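Local coordinates for glycoside Hydrolase Family 43_12 (Metagenome, PDB 7JVH), which probably hydrolyses glycosidic bonds in arabinose- or xylose-containing plant polysaccharides or their fragments, at residues 65-68 with 73-76; 405-410 with 416-421. All blocks are in the same frame, centred on the assembly; numbering follows the deposited sequence.

Contact 1 of 2, residues 65-68 with 73-76; sequences SICR and YYLV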
loop_
_atom_site.group_PDB
_atom_site.type_symbol
_atom_site.label_atom_id
_atom_site.label_comp_id
_atom_site.label_asym_id
_atom_site.label_seq_id
_atom_site.Cartn_x
_atom_site.Cartn_y
_atom_site.Cartn_z
ATOM N N SER A 65 -4.185 -9.291 -2.242
ATOM C CA SER A 65 -4.637 -10.383 -3.074
ATOM C C SER A 65 -3.513 -11.404 -3.167
ATOM O O SER A 65 -2.337 -11.047 -3.215
ATOM C CB SER A 65 -4.995 -9.857 -4.461
ATOM O OG SER A 65 -5.285 -10.915 -5.355
ATOM N N ILE A 66 -3.890 -12.682 -3.212
ATOM C CA ILE A 66 -2.949 -13.784 -3.136
ATOM C C ILE A 66 -3.375 -14.951 -4.026
ATOM O O ILE A 66 -4.555 -15.269 -4.135
ATOM C CB ILE A 66 -2.760 -14.238 -1.659
ATOM C CG1 ILE A 66 -1.702 -15.325 -1.553
ATOM C CG2 ILE A 66 -4.076 -14.692 -1.048
ATOM C CD1 ILE A 66 -1.128 -15.455 -0.144
ATOM N N CYS A 67 -2.387 -15.570 -4.673
ATOM C CA CYS A 67 -2.583 -16.741 -5.489
ATOM C C CYS A 67 -1.446 -17.745 -5.250
ATOM O O CYS A 67 -0.412 -17.401 -4.676
ATOM C CB CYS A 67 -2.647 -16.343 -6.949
ATOM S SG CYS A 67 -1.053 -15.969 -7.682
ATOM N N ARG A 68 -1.655 -18.985 -5.715
ATOM C CA ARG A 68 -0.675 -20.049 -5.595
ATOM C C ARG A 68 -0.460 -20.780 -6.913
ATOM O O ARG A 68 -1.415 -21.082 -7.625
ATOM C CB ARG A 68 -1.117 -21.051 -4.525
ATOM C CG ARG A 68 -0.148 -22.205 -4.305
ATOM C CD ARG A 68 -0.584 -23.083 -3.142
ATOM N NE ARG A 68 -0.060 -24.438 -3.289
ATOM C CZ ARG A 68 -0.128 -25.388 -2.365
ATOM N NH1 ARG A 68 -0.737 -25.171 -1.196
ATOM N NH2 ARG A 68 0.409 -26.576 -2.605
ATOM N N TYR A 73 3.773 -19.009 -3.543
ATOM C CA TYR A 73 2.711 -18.050 -3.272
ATOM C C TYR A 73 3.149 -16.678 -3.769
ATOM O O TYR A 73 4.321 -16.332 -3.686
ATOM C CB TYR A 73 2.394 -17.960 -1.767
ATOM C CG TYR A 73 1.869 -19.233 -1.148
ATOM C CD1 TYR A 73 0.536 -19.601 -1.293
ATOM C CD2 TYR A 73 2.707 -20.084 -0.404
ATOM C CE1 TYR A 73 0.050 -20.771 -0.723
ATOM C CE2 TYR A 73 2.225 -21.249 0.160
ATOM C CZ TYR A 73 0.897 -21.585 -0.003
ATOM O OH TYR A 73 0.417 -22.754 0.539
ATOM N N TYR A 74 2.186 -15.908 -4.283
ATOM C CA TYR A 74 2.412 -14.527 -4.713
ATOM C C TYR A 74 1.329 -13.632 -4.128
ATOM O O TYR A 74 0.162 -13.999 -4.107
ATOM C CB TYR A 74 2.460 -14.421 -6.238
ATOM C CG TYR A 74 3.562 -15.255 -6.868
ATOM C CD1 TYR A 74 3.346 -16.579 -7.198
ATOM C CD2 TYR A 74 4.814 -14.711 -7.132
ATOM C CE1 TYR A 74 4.346 -17.353 -7.773
ATOM C CE2 TYR A 74 5.813 -15.469 -7.711
ATOM C CZ TYR A 74 5.573 -16.791 -8.022
ATOM O OH TYR A 74 6.561 -17.548 -8.584
ATOM N N LEU A 75 1.746 -12.473 -3.619
ATOM C CA LEU A 75 0.866 -11.571 -2.890
ATOM C C LEU A 75 1.109 -10.158 -3.382
ATOM O O LEU A 75 2.258 -9.746 -3.531
ATOM C CB LEU A 75 1.140 -11.681 -1.390
ATOM C CG LEU A 75 0.581 -10.606 -0.451
ATOM C CD1 LEU A 75 -0.883 -10.840 -0.099
ATOM C CD2 LEU A 75 1.467 -10.543 0.803
ATOM N N VAL A 76 0.020 -9.426 -3.638
ATOM C CA VAL A 76 0.086 -8.073 -4.179
ATOM C C VAL A 76 -0.881 -7.125 -3.470
ATOM O O VAL A 76 -1.818 -7.572 -2.801
ATOM C CB VAL A 76 -0.155 -8.064 -5.693
ATOM C CG1 VAL A 76 0.893 -8.898 -6.415
ATOM C CG2 VAL A 76 -1.556 -8.552 -6.039
#
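The Tyr73 ring lies alongside the extended Arg68 chain, both running the same way, with the guanidinium plane turned 73° from the ring. The methylenes do the touching: Arg68 CD comes obliquely to within 3.4 Å of Tyr73 CE1. On the sheet face shared by Cys67 and Tyr74, Phe135 packs edge-to-face with the Tyr74 ring and the His90 ring meets it with the planes at about 50°, while Cys67 SG rests 4.1 Å from Tyr74 CB. With chi1 at -179° the Arg68 chain leaves trans to the main-chain nitrogen and runs out along the Tyr73 ring; Val308 of strand 300-308 touches both side chains. Between the faces the backbones are joined by paired bonds: Val76 N to Ser65 O is 2.9 Å, and Tyr74 N to Cys67 O is 3.0 Å, the latter nearly straight. Each has its reciprocal bond, as in a regular antiparallel hairpin. Asp306 OD2 takes both Ser65 OG and Ile66 N, tying the inner strand of this propeller blade to strand 300-308. Arg68 NE bonds to Gly70 O in the turn of the hairpin itself, whereas Tyr73 OH reaches out to Glu309 O; both partners are main-chain carbonyls, which probably steady the arginine and the phenol.

Contact 2 of 2, residues 405-410 with 416-421; sequences ENFIKI and LQMTAL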
loop_
_atom_site.group_PDB
_atom_site.type_symbol
_atom_site.label_atom_id
_atom_site.label_comp_id
_atom_site.label_asym_id
_atom_site.label_seq_id
_atom_site.Cartn_x
_atom_site.Cartn_y
_atom_site.Cartn_z
ATOM N N GLU A 405 14.026 6.900 -11.965
ATOM C CA GLU A 405 15.015 6.929 -13.048
ATOM C C GLU A 405 15.145 8.302 -13.710
ATOM O O GLU A 405 16.197 8.616 -14.255
ATOM C CB GLU A 405 14.700 5.876 -14.112
ATOM C CG GLU A 405 14.973 4.441 -13.678
ATOM C CD GLU A 405 13.963 3.915 -12.682
ATOM O OE1 GLU A 405 12.849 4.508 -12.571
ATOM O OE2 GLU A 405 14.283 2.916 -11.990
ATOM N N ASN A 406 14.085 9.112 -13.649
ATOM C CA ASN A 406 14.105 10.481 -14.164
ATOM C C ASN A 406 14.906 11.488 -13.331
ATOM O O ASN A 406 15.102 12.616 -13.776
ATOM C CB ASN A 406 12.669 11.022 -14.316
ATOM C CG ASN A 406 11.892 10.341 -15.412
ATOM O OD1 ASN A 406 12.446 9.637 -16.248
ATOM N ND2 ASN A 406 10.591 10.554 -15.405
ATOM N N PHE A 407 15.324 11.092 -12.121
ATOM C CA PHE A 407 16.067 11.983 -11.228
ATOM C C PHE A 407 17.083 11.365 -10.266
ATOM O O PHE A 407 17.610 12.077 -9.423
ATOM C CB PHE A 407 15.083 12.846 -10.425
ATOM C CG PHE A 407 14.189 12.069 -9.499
ATOM C CD1 PHE A 407 14.556 11.838 -8.184
ATOM C CD2 PHE A 407 12.957 11.609 -9.936
ATOM C CE1 PHE A 407 13.718 11.130 -7.330
ATOM C CE2 PHE A 407 12.117 10.910 -9.087
ATOM C CZ PHE A 407 12.497 10.660 -7.790
ATOM N N ILE A 408 17.331 10.052 -10.382
ATOM C CA ILE A 408 18.300 9.347 -9.537
ATOM C C ILE A 408 19.353 8.645 -10.384
ATOM O O ILE A 408 19.037 8.085 -11.429
ATOM C CB ILE A 408 17.596 8.345 -8.577
ATOM C CG1 ILE A 408 17.439 8.963 -7.184
ATOM C CG2 ILE A 408 18.368 7.041 -8.438
ATOM C CD1 ILE A 408 16.195 8.561 -6.431
ATOM N N LYS A 409 20.602 8.705 -9.923
ATOM C CA LYS A 409 21.700 7.896 -10.437
ATOM C C LYS A 409 22.556 7.465 -9.261
ATOM O O LYS A 409 22.652 8.178 -8.268
ATOM C CB LYS A 409 22.547 8.684 -11.435
ATOM C CG LYS A 409 21.857 8.933 -12.763
ATOM C CD LYS A 409 22.685 9.878 -13.630
ATOM C CE LYS A 409 22.600 9.545 -15.113
ATOM N NZ LYS A 409 23.745 10.141 -15.858
ATOM N N ILE A 410 23.163 6.283 -9.377
ATOM C CA ILE A 410 24.028 5.750 -8.328
ATOM C C ILE A 410 25.444 6.226 -8.600
ATOM O O ILE A 410 25.950 6.093 -9.717
ATOM C CB ILE A 410 23.969 4.205 -8.249
ATOM C CG1 ILE A 410 22.605 3.725 -7.757
ATOM C CG2 ILE A 410 25.088 3.659 -7.366
ATOM C CD1 ILE A 410 22.218 4.135 -6.351
ATOM N N LEU A 416 22.722 8.003 -3.362
ATOM C CA LEU A 416 21.667 8.541 -4.214
ATOM C C LEU A 416 21.991 9.955 -4.687
ATOM O O LEU A 416 21.706 10.928 -3.991
ATOM C CB LEU A 416 20.316 8.576 -3.484
ATOM C CG LEU A 416 19.498 7.305 -3.409
ATOM C CD1 LEU A 416 18.143 7.591 -2.790
ATOM C CD2 LEU A 416 19.322 6.690 -4.775
ATOM N N GLN A 417 22.586 10.042 -5.879
ATOM C CA GLN A 417 22.756 11.287 -6.620
ATOM C C GLN A 417 21.405 11.629 -7.241
ATOM O O GLN A 417 20.974 10.936 -8.160
ATOM C CB GLN A 417 23.762 11.097 -7.742
ATOM C CG GLN A 417 25.175 11.539 -7.424
ATOM C CD GLN A 417 26.082 11.380 -8.621
ATOM O OE1 GLN A 417 25.709 11.711 -9.758
ATOM N NE2 GLN A 417 27.302 10.885 -8.383
HETATM N N MSE A 418 20.729 12.679 -6.750
HETATM C CA MSE A 418 19.441 13.016 -7.330
HETATM C C MSE A 418 19.387 14.492 -7.725
HETATM O O MSE A 418 19.859 15.374 -7.011
HETATM C CB MSE A 418 18.295 12.530 -6.430
HETATM C CG MSE A 418 17.981 13.317 -5.178
HETATM SE SE MSE A 418 16.373 12.512 -4.293
HETATM C CE MSE A 418 17.039 10.948 -3.319
ATOM N N THR A 419 18.846 14.703 -8.936
ATOM C CA THR A 419 18.763 15.995 -9.595
ATOM C C THR A 419 17.330 16.500 -9.457
ATOM O O THR A 419 16.387 15.724 -9.512
ATOM C CB THR A 419 19.129 15.835 -11.079
ATOM O OG1 THR A 419 20.391 15.157 -11.186
ATOM C CG2 THR A 419 19.219 17.181 -11.787
ATOM N N ALA A 420 17.174 17.808 -9.247
ATOM C CA ALA A 420 15.867 18.404 -8.978
ATOM C C ALA A 420 15.044 18.512 -10.251
ATOM O O ALA A 420 15.493 19.086 -11.229
ATOM C CB ALA A 420 16.019 19.769 -8.327
ATOM N N LEU A 421 13.836 17.936 -10.227
ATOM C CA LEU A 421 12.812 18.179 -11.232
ATOM C C LEU A 421 12.220 19.572 -10.989
ATOM O O LEU A 421 12.509 20.221 -9.977
ATOM C CB LEU A 421 11.713 17.121 -11.148
ATOM C CG LEU A 421 12.089 15.677 -11.473
ATOM C CD1 LEU A 421 10.911 14.745 -11.226
ATOM C CD2 LEU A 421 12.592 15.537 -12.899
#
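Ile408 and its diagonal neighbour Leu416 make the tight part of this hairpin, meeting on the face they share with Met418, a selenomethionine in this crystal. Leu416 CD2 lies 3.8 Å from Ile408 CG2 and equally near CG1, so one methyl fits against the fork of the isoleucine. Met418, the direct cross-strand partner of Ile408, runs beside it, its CB 3.7 Å from Ile408 CG1. With an alanine here instead of Ile408, CG1, CG2 and CD1 go, and Leu416 CD2 and Met418 CB would probably face a gap and be freer to shift. Met418 CG sits between its backbone N and carbonyl carbon (chi1 76°), which carries the selenium round to the Phe407 ring; SE is 5.4 Å from the ring centroid, at the edge, in a Met-aromatic contact. Leu421 crosses Phe407 at about a right angle and brings CD1 to 4.0 Å from Phe407 CD2. The other face is looser: Lys409 is exposed and its end leads away from Gln417, so that pair is joined through the backbone. Lys409 N to Gln417 O is a good bond of 2.9 Å, whereas the return bond from Gln417 N to Lys409 O is weak. Past the strands, Thr419 N still reaches Phe407 O at 2.9 Å. Strand 416-418 also pairs with strand 28-37, while Leu434 and Met563 of the facing sheet cover the apolar side: a hairpin at the margin of a concanavalin A-like beta-sandwich.

How the contacts relate
Contacts 1 and 2 are antiparallel hairpins in series along the chain, in different modules: their centres are 32 Å apart and their nearest atoms about 19 Å, so they do not touch. Contact 1 lies in the first blade of the five-bladed GH43 propeller; 65-69 is an end strand of the blade's sheet and, as its first strand, the one nearest the propeller axis, as in this family. The centre of contact 2 lies 24 Å from the centre of the chain, that of contact 1 15 Å. Contact 1 is thus in the module that, in this family, carries the active site at its centre, contact 2 in the accessory sandwich, whose sheet strand 28-37, preceding the propeller, joins.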